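Local coordinates for hyperosmolarity resistance protein Emb (Staphylococcus epidermidis, PDB 6GV5), which belongs to a giant extracellular matrix binding protein that mediates adherence of the bacterium to surface-immobilised fibronectin, at residues Q14-F19 and A29-I34; G55-L60 and T109-T114. All coordinates share one frame; numbering follows the deposited sequence.

Interaction 1 of 2, residues Q14-F19 and A29-I34; sequences QQITNF and ALENII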
loop_
_atom_site.group_PDB
_atom_site.type_symbol
_atom_site.label_atom_id
_atom_site.label_comp_id
_atom_site.label_asym_id
_atom_site.label_seq_id
_atom_site.Cartn_x
_atom_site.Cartn_y
_atom_site.Cartn_z
ATOM N N GLN A 14 -17.136 6.261 2.298
ATOM C CA GLN A 14 -17.266 6.650 0.901
ATOM C C GLN A 14 -15.931 7.108 0.327
ATOM O O GLN A 14 -15.575 6.744 -0.799
ATOM C CB GLN A 14 -18.322 7.747 0.767
ATOM C CG GLN A 14 -19.739 7.251 1.016
ATOM C CD GLN A 14 -20.757 8.375 1.057
ATOM O OE1 GLN A 14 -20.399 9.548 1.172
ATOM N NE2 GLN A 14 -22.033 8.021 0.963
ATOM N N GLN A 15 -15.175 7.910 1.085
ATOM C CA GLN A 15 -13.856 8.321 0.623
ATOM C C GLN A 15 -12.954 7.114 0.410
ATOM O O GLN A 15 -12.237 7.031 -0.596
ATOM C CB GLN A 15 -13.213 9.282 1.623
ATOM C CG GLN A 15 -13.935 10.609 1.774
ATOM C CD GLN A 15 -13.109 11.641 2.519
ATOM O OE1 GLN A 15 -11.930 11.837 2.223
ATOM N NE2 GLN A 15 -13.724 12.305 3.491
ATOM N N ILE A 16 -12.979 6.167 1.349
ATOM C CA ILE A 16 -12.117 4.991 1.257
ATOM C C ILE A 16 -12.481 4.165 0.036
ATOM O O ILE A 16 -11.607 3.599 -0.636
ATOM C CB ILE A 16 -12.217 4.162 2.552
ATOM C CG1 ILE A 16 -11.495 4.885 3.692
ATOM C CG2 ILE A 16 -11.629 2.760 2.354
ATOM C CD1 ILE A 16 -11.903 4.429 5.084
ATOM N N THR A 17 -13.776 4.082 -0.272
ATOM C CA THR A 17 -14.208 3.326 -1.443
ATOM C C THR A 17 -13.629 3.902 -2.727
ATOM O O THR A 17 -13.396 3.158 -3.686
ATOM C CB THR A 17 -15.736 3.302 -1.511
ATOM O OG1 THR A 17 -16.258 2.718 -0.310
ATOM C CG2 THR A 17 -16.206 2.502 -2.712
ATOM N N ASN A 18 -13.382 5.218 -2.761
ATOM C CA ASN A 18 -12.842 5.844 -3.964
ATOM C C ASN A 18 -11.358 5.546 -4.149
ATOM O O ASN A 18 -10.854 5.602 -5.276
ATOM C CB ASN A 18 -13.037 7.360 -3.913
ATOM C CG ASN A 18 -14.445 7.782 -4.258
ATOM O OD1 ASN A 18 -15.110 7.149 -5.075
ATOM N ND2 ASN A 18 -14.906 8.867 -3.643
ATOM N N PHE A 19 -10.640 5.255 -3.066
ATOM C CA PHE A 19 -9.203 5.044 -3.151
ATOM C C PHE A 19 -8.875 3.940 -4.153
ATOM O O PHE A 19 -9.605 2.951 -4.282
ATOM C CB PHE A 19 -8.636 4.690 -1.776
ATOM C CG PHE A 19 -8.732 5.800 -0.757
ATOM C CD1 PHE A 19 -9.036 7.098 -1.133
ATOM C CD2 PHE A 19 -8.505 5.537 0.582
ATOM C CE1 PHE A 19 -9.115 8.109 -0.190
ATOM C CE2 PHE A 19 -8.583 6.542 1.526
ATOM C CZ PHE A 19 -8.889 7.828 1.141
ATOM N N ALA A 29 -11.241 -3.911 5.698
ATOM C CA ALA A 29 -10.715 -3.859 7.051
ATOM C C ALA A 29 -10.812 -2.448 7.617
ATOM O O ALA A 29 -11.114 -2.265 8.801
ATOM C CB ALA A 29 -9.266 -4.352 7.067
ATOM N N LEU A 30 -10.564 -1.436 6.780
ATOM C CA LEU A 30 -10.608 -0.051 7.240
ATOM C C LEU A 30 -12.038 0.436 7.434
ATOM O O LEU A 30 -12.317 1.171 8.390
ATOM C CB LEU A 30 -9.866 0.848 6.250
ATOM C CG LEU A 30 -8.342 0.749 6.331
ATOM C CD1 LEU A 30 -7.705 1.330 5.080
ATOM C CD2 LEU A 30 -7.821 1.465 7.557
ATOM N N GLU A 31 -12.954 0.047 6.544
ATOM C CA GLU A 31 -14.360 0.382 6.749
ATOM C C GLU A 31 -14.868 -0.196 8.063
ATOM O O GLU A 31 -15.624 0.458 8.791
ATOM C CB GLU A 31 -15.192 -0.123 5.571
ATOM C CG GLU A 31 -14.904 0.609 4.264
ATOM C CD GLU A 31 -15.440 -0.111 3.035
ATOM O OE1 GLU A 31 -16.085 -1.169 3.188
ATOM O OE2 GLU A 31 -15.208 0.387 1.911
ATOM N N ASN A 32 -14.449 -1.420 8.394
ATOM C CA ASN A 32 -14.836 -2.016 9.668
ATOM C C ASN A 32 -14.261 -1.231 10.840
ATOM O O ASN A 32 -14.941 -1.022 11.851
ATOM C CB ASN A 32 -14.369 -3.468 9.721
ATOM C CG ASN A 32 -14.826 -4.176 10.969
ATOM O OD1 ASN A 32 -15.971 -4.025 11.397
ATOM N ND2 ASN A 32 -13.931 -4.945 11.575
ATOM N N ILE A 33 -13.007 -0.794 10.725
ATOM C CA ILE A 33 -12.407 0.035 11.761
ATOM C C ILE A 33 -13.194 1.328 11.922
ATOM O O ILE A 33 -13.476 1.762 13.045
ATOM C CB ILE A 33 -10.926 0.302 11.431
ATOM C CG1 ILE A 33 -10.127 -1.006 11.503
ATOM C CG2 ILE A 33 -10.344 1.342 12.376
ATOM C CD1 ILE A 33 -8.753 -0.928 10.870
ATOM N N ILE A 34 -13.562 1.962 10.804
ATOM C CA ILE A 34 -14.357 3.187 10.864
ATOM C C ILE A 34 -15.645 2.936 11.639
ATOM O O ILE A 34 -16.018 3.705 12.534
ATOM C CB ILE A 34 -14.656 3.704 9.446
ATOM C CG1 ILE A 34 -13.390 4.223 8.752
ATOM C CG2 ILE A 34 -15.720 4.797 9.482
ATOM C CD1 ILE A 34 -12.800 5.472 9.364
#
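I16 and I34 meet tip to tip between helix 2-18 and helix 24-35. The terminal methyl of I16, CD1, lies 4.0 Å from CG1 of I34. The same CD1 comes 4.3 Å from CB of L30, one turn before I34 on its helix. One methyl therefore bridges two successive turns of the partner helix. I16 has CG1 anti to its carbonyl carbon (chi1 -73°), and an extended chi2 of 161° carries CD1 out to these two residues. All three side chains are buried. They form the apolar part of the contact.

The polar part involves T17 and E31, whose side chains cross at about a right angle. OG1 of T17 is 3.4 Å from OE2 of E31. The two oxygens lie close but make no hydrogen bond to each other. The hydroxyl of T17 bonds instead to the carbonyl oxygen of K13, one turn back on its own helix. The E31 chain is extended beyond CG and brings its carboxylate to the neighbouring helix. There OE2 also lies 4.3 Å from CG2 of I16. T17 is exposed and E31 partly exposed, so this polar pair lies outside the buried isoleucine pair.

The two helical segments run antiparallel, at 170°, with their axes 10.2 Å apart. I16 and E31 have the nearest CA atoms, at 7.5 Å. Only 194 Å² is buried between the segments, which suits contact through a few side-chain ends. I34 also packs on K9, A12 and K13 of helix 2-18, and L30 reaches L22 in the connecting loop. NZ of K27, on helix 24-35, hydrogen-bonds to the carbonyl oxygens of T17 and F19. Helix 40-65 adds the third member of this helical bundle: L47 touches Q15, K51 and N54 touch F19, and Q46 touches I33.

Interaction 2 of 2, residues G55-L60 and T109-T114; sequences GKMEEL and TDINRT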
loop_
_atom_site.group_PDB
_atom_site.type_symbol
_atom_site.label_atom_id
_atom_site.label_comp_id
_atom_site.label_asym_id
_atom_site.label_seq_id
_atom_site.Cartn_x
_atom_site.Cartn_y
_atom_site.Cartn_z
ATOM N N GLY A 55 -1.747 6.156 -0.009
ATOM C CA GLY A 55 -0.616 6.681 -0.756
ATOM C C GLY A 55 0.544 5.709 -0.811
ATOM O O GLY A 55 1.221 5.586 -1.840
ATOM N N LYS A 56 0.784 4.995 0.291
ATOM C CA LYS A 56 1.886 4.044 0.315
ATOM C C LYS A 56 1.575 2.855 -0.581
ATOM O O LYS A 56 2.468 2.324 -1.256
ATOM C CB LYS A 56 2.153 3.579 1.739
ATOM C CG LYS A 56 2.767 4.661 2.623
ATOM C CD LYS A 56 4.161 5.022 2.134
ATOM C CE LYS A 56 4.800 6.107 2.991
ATOM N NZ LYS A 56 6.114 6.534 2.429
ATOM N N MET A 57 0.310 2.430 -0.605
ATOM C CA MET A 57 -0.074 1.332 -1.478
ATOM C C MET A 57 0.020 1.738 -2.946
ATOM O O MET A 57 0.377 0.921 -3.799
ATOM C CB MET A 57 -1.482 0.847 -1.145
ATOM C CG MET A 57 -1.537 0.016 0.117
ATOM S SD MET A 57 -0.499 -1.455 0.045
ATOM C CE MET A 57 -1.303 -2.322 -1.295
ATOM N N GLU A 58 -0.314 2.996 -3.268
ATOM C CA GLU A 58 -0.063 3.504 -4.612
ATOM C C GLU A 58 1.418 3.395 -4.955
ATOM O O GLU A 58 1.780 2.955 -6.053
ATOM C CB GLU A 58 -0.532 4.958 -4.731
ATOM C CG GLU A 58 -2.035 5.129 -4.751
ATOM C CD GLU A 58 -2.451 6.583 -4.881
ATOM O OE1 GLU A 58 -1.605 7.468 -4.632
ATOM O OE2 GLU A 58 -3.622 6.838 -5.235
ATOM N N GLU A 59 2.288 3.827 -4.030
ATOM C CA GLU A 59 3.725 3.734 -4.259
ATOM C C GLU A 59 4.160 2.289 -4.450
ATOM O O GLU A 59 4.993 1.990 -5.322
ATOM C CB GLU A 59 4.485 4.330 -3.079
ATOM C CG GLU A 59 4.347 5.820 -2.871
ATOM C CD GLU A 59 5.235 6.297 -1.737
ATOM O OE1 GLU A 59 6.369 5.783 -1.627
ATOM O OE2 GLU A 59 4.798 7.164 -0.951
ATOM N N LEU A 60 3.637 1.387 -3.627
ATOM C CA LEU A 60 4.003 -0.018 -3.747
ATOM C C LEU A 60 3.530 -0.597 -5.073
ATOM O O LEU A 60 4.279 -1.326 -5.739
ATOM C CB LEU A 60 3.426 -0.808 -2.580
ATOM C CG LEU A 60 3.732 -2.312 -2.620
ATOM C CD1 LEU A 60 5.207 -2.620 -2.465
ATOM C CD2 LEU A 60 2.912 -3.008 -1.539
ATOM N N THR A 109 4.045 1.156 7.958
ATOM C CA THR A 109 5.473 0.909 8.126
ATOM C C THR A 109 5.893 -0.379 7.429
ATOM O O THR A 109 6.970 -0.435 6.824
ATOM C CB THR A 109 5.837 0.860 9.609
ATOM O OG1 THR A 109 4.952 -0.029 10.301
ATOM C CG2 THR A 109 5.738 2.251 10.206
ATOM N N ASP A 110 5.067 -1.427 7.518
ATOM C CA ASP A 110 5.352 -2.660 6.794
ATOM C C ASP A 110 5.378 -2.413 5.291
ATOM O O ASP A 110 6.246 -2.933 4.576
ATOM C CB ASP A 110 4.307 -3.729 7.126
ATOM C CG ASP A 110 4.394 -4.216 8.563
ATOM O OD1 ASP A 110 5.509 -4.237 9.126
ATOM O OD2 ASP A 110 3.338 -4.588 9.125
ATOM N N ILE A 111 4.412 -1.639 4.790
ATOM C CA ILE A 111 4.385 -1.296 3.370
ATOM C C ILE A 111 5.623 -0.490 3.001
ATOM O O ILE A 111 6.286 -0.749 1.989
ATOM C CB ILE A 111 3.099 -0.521 3.030
ATOM C CG1 ILE A 111 1.867 -1.360 3.359
ATOM C CG2 ILE A 111 3.105 -0.087 1.568
ATOM C CD1 ILE A 111 1.800 -2.662 2.639
ATOM N N ASN A 112 5.956 0.510 3.817
ATOM C CA ASN A 112 7.096 1.352 3.490
ATOM C C ASN A 112 8.374 0.527 3.451
ATOM O O ASN A 112 9.229 0.738 2.583
ATOM C CB ASN A 112 7.219 2.500 4.492
ATOM C CG ASN A 112 8.129 3.602 3.994
ATOM O OD1 ASN A 112 7.853 4.234 2.973
ATOM N ND2 ASN A 112 9.226 3.831 4.707
ATOM N N ARG A 113 8.514 -0.435 4.368
ATOM C CA ARG A 113 9.695 -1.287 4.358
ATOM C C ARG A 113 9.785 -2.065 3.054
ATOM O O ARG A 113 10.860 -2.166 2.449
ATOM C CB ARG A 113 9.668 -2.245 5.545
ATOM C CG ARG A 113 10.926 -3.090 5.662
ATOM C CD ARG A 113 10.957 -3.884 6.959
ATOM N NE ARG A 113 10.977 -3.024 8.138
ATOM C CZ ARG A 113 12.059 -2.402 8.598
ATOM N NH1 ARG A 113 13.224 -2.534 7.972
ATOM N NH2 ARG A 113 11.978 -1.646 9.684
ATOM N N THR A 114 8.660 -2.619 2.602
ATOM C CA THR A 114 8.667 -3.365 1.347
ATOM C C THR A 114 9.010 -2.462 0.168
ATOM O O THR A 114 9.778 -2.856 -0.720
ATOM C CB THR A 114 7.317 -4.038 1.127
ATOM O OG1 THR A 114 6.992 -4.846 2.265
ATOM C CG2 THR A 114 7.368 -4.916 -0.112
#
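The amide of N112 receives K56 NZ above its carbonyl plane, 46° out of it. The hydrogen bond from NZ to OD1 is 2.9 Å, with a C=O...N angle of 134°. CE of K56 also lies close, 3.6 Å from OD1. The lysine chain is bent at chi2, which turns CD toward the asparagine. Its NZ keeps a long salt bridge to E59 OE2 on its own helix.

Beneath this polar link, I111 is buried against K56 and M57. Its CG2 packs 3.8 Å from CB of K56 and lies equally close to the K56 carbonyl oxygen. Its CD1 lies 3.7 Å from SD of M57, the two side chains crossing at about a right angle. Further along, CD1 of L60 meets CG2 of T114 at 3.9 Å. The T114 hydroxyl donates to D110 O at 3.1 Å, while T114 N reaches that oxygen from the opposite face of its plane.

I97 of helix 81-99 touches L60, I111 and T114. The segments run nearly parallel, with axes 9.5 Å apart and crossing at 23°. Helices 40-65, 81-99 and 108-123 form a three-helix bundle, consistent with a FIVAR domain; this contact joins its first and last helices.

In the fold
Interaction 1 belongs to the GA module and interaction 2 to the FIVAR domain; the first closes before the second opens. Their centres lie about 18 Å apart. Their nearest atoms are about 6 Å apart, so they do not touch. Helix 40-65 connects them: its earlier part packs beside interaction 1, and G55-L60 near its later part takes part in interaction 2. L22, in the loop after helix 2-18, touches both L30 and M57 and so gives a second connection. The centre of interaction 1 lies about 14 Å from the centre of the chain, that of interaction 2 about 4 Å. The two contacts belong to successive helical bundles joined through a shared long helix.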